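PDB 3ON1: BH2414 protein from Bacillus halodurans, which is of unknown function but belongs to the ribosomal protein L7Ae/L30e/S12e/Gadd45 family, whose members commonly bind RNA, so a role in RNA binding is possible. Local coordinates for residues Q34-V38 against Q60-K64. Sequence-based numbering, arbitrary orientation. Where two conformers were deposited one is given.
Sequences QVTLV and QIPVK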
loop_
_atom_site.group_PDB
_atom_site.type_symbol
_atom_site.label_atom_id
_atom_site.label_comp_id
_atom_site.label_asym_id
_atom_site.label_seq_id
_atom_site.Cartn_x
_atom_site.Cartn_y
_atom_site.Cartn_z
ATOM N N GLN A 34 1.958 -5.509 11.666
ATOM C CA GLN A 34 0.683 -5.900 11.072
ATOM C C GLN A 34 0.635 -5.712 9.558
ATOM O O GLN A 34 -0.331 -6.121 8.919
ATOM C CB GLN A 34 -0.456 -5.106 11.714
ATOM C CG GLN A 34 -0.563 -5.296 13.215
ATOM C CD GLN A 34 -1.587 -4.378 13.848
ATOM O OE1 GLN A 34 -1.801 -3.255 13.394
ATOM N NE2 GLN A 34 -2.227 -4.854 14.908
ATOM N N VAL A 35 1.672 -5.090 8.999
ATOM C CA VAL A 35 1.712 -4.739 7.566
ATOM C C VAL A 35 2.974 -5.297 6.906
ATOM O O VAL A 35 4.076 -5.149 7.439
ATOM C CB VAL A 35 1.590 -3.196 7.372
ATOM C CG1 VAL A 35 2.038 -2.754 5.984
ATOM C CG2 VAL A 35 0.156 -2.760 7.601
ATOM N N THR A 36 2.802 -5.958 5.761
ATOM C CA THR A 36 3.931 -6.587 5.062
ATOM C C THR A 36 4.260 -5.968 3.699
ATOM O O THR A 36 5.199 -6.399 3.023
ATOM C CB THR A 36 3.766 -8.120 4.943
ATOM O OG1 THR A 36 2.397 -8.451 4.652
ATOM C CG2 THR A 36 4.199 -8.791 6.236
ATOM N N LEU A 37 3.479 -4.966 3.299
ATOM C CA LEU A 37 3.763 -4.185 2.092
ATOM C C LEU A 37 3.068 -2.847 2.215
ATOM O O LEU A 37 1.917 -2.777 2.654
ATOM C CB LEU A 37 3.279 -4.901 0.818
ATOM C CG LEU A 37 3.271 -4.120 -0.510
ATOM C CD1 LEU A 37 4.683 -3.817 -1.015
ATOM C CD2 LEU A 37 2.508 -4.875 -1.577
ATOM N N VAL A 38 3.769 -1.789 1.822
ATOM C CA VAL A 38 3.157 -0.468 1.721
ATOM C C VAL A 38 3.158 -0.034 0.263
ATOM O O VAL A 38 4.166 -0.137 -0.429
ATOM C CB VAL A 38 3.873 0.564 2.623
ATOM C CG1 VAL A 38 3.352 1.976 2.360
ATOM C CG2 VAL A 38 3.677 0.189 4.092
ATOM N N GLN A 60 12.302 -3.140 7.298
ATOM C CA GLN A 60 12.507 -3.985 6.110
ATOM C C GLN A 60 11.186 -4.464 5.506
ATOM O O GLN A 60 11.012 -5.644 5.175
ATOM C CB GLN A 60 13.488 -5.139 6.390
ATOM C CG GLN A 60 14.921 -4.652 6.569
ATOM C CD GLN A 60 15.918 -5.757 6.890
ATOM O OE1 GLN A 60 15.566 -6.807 7.438
ATOM N NE2 GLN A 60 17.182 -5.509 6.568
ATOM N N ILE A 61 10.260 -3.520 5.385
ATOM C CA ILE A 61 8.982 -3.745 4.726
ATOM C C ILE A 61 9.063 -3.106 3.338
ATOM O O ILE A 61 9.412 -1.927 3.219
ATOM C CB ILE A 61 7.814 -3.133 5.545
ATOM C CG1 ILE A 61 7.715 -3.781 6.935
ATOM C CG2 ILE A 61 6.487 -3.256 4.802
ATOM C CD1 ILE A 61 7.526 -5.293 6.927
ATOM N N PRO A 62 8.757 -3.883 2.281
ATOM C CA PRO A 62 8.796 -3.303 0.940
ATOM C C PRO A 62 7.805 -2.151 0.778
ATOM O O PRO A 62 6.705 -2.182 1.348
ATOM C CB PRO A 62 8.421 -4.479 0.030
ATOM C CG PRO A 62 7.733 -5.447 0.916
ATOM C CD PRO A 62 8.420 -5.314 2.243
ATOM N N VAL A 63 8.231 -1.134 0.035
ATOM C CA VAL A 63 7.399 0.014 -0.310
ATOM C C VAL A 63 7.416 0.161 -1.821
ATOM O O VAL A 63 8.489 0.211 -2.440
ATOM C CB VAL A 63 7.917 1.335 0.316
ATOM C CG1 VAL A 63 7.030 2.517 -0.096
ATOM C CG2 VAL A 63 7.978 1.241 1.822
ATOM N N LYS A 64 6.232 0.230 -2.413
ATOM C CA LYS A 64 6.116 0.489 -3.844
ATOM C C LYS A 64 5.506 1.860 -4.046
ATOM O O LYS A 64 4.585 2.248 -3.328
ATOM C CB LYS A 64 5.271 -0.582 -4.552
ATOM C CG LYS A 64 5.760 -2.010 -4.352
ATOM C CD LYS A 64 7.171 -2.217 -4.871
ATOM C CE LYS A 64 7.729 -3.539 -4.380
ATOM N NZ LYS A 64 9.181 -3.662 -4.701
#
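V38 is held through both its backbone N and its O: the N donates to P62 O at 3.0 Å with a nearly straight N-H...O angle of 173°. Its O accepts K64 N at 2.9 Å. Two such bonds to the residues flanking V63 define a parallel bridge between V38 and V63, and the 3.2 Å CA-H...O contact from V63 CA to V38 O fits that register. Ahead of the bridge the two segments diverge, the CA-CA distance growing from 4.7 Å at V38 and V63 to 5.8 Å at T36 and I61, and there the I61 side chain lies over the backbone of 35-37. Its CG2, anti to the backbone N, lies 3.7 Å from T36 C, against the peptide leading into L37, while CD1 reaches V35 O at 3.5 Å. An alanine at I61 would probably leave V35 O and the T36-L37 peptide without the CD1 and CG2 contacts. L37 crosses P62 at about a right angle, CD1 resting 3.9 Å from P62 CB and equally near K64 CG. The contact starts the beta-alpha-beta unit's two parallel strands, 37-41 and 63-66, the latter at the sheet edge. V38 and V63 face connecting helix 46-59, meeting at C56, whereas L37 and K64 pack on helix 89-100, where D100 salt-bridges K64 NZ.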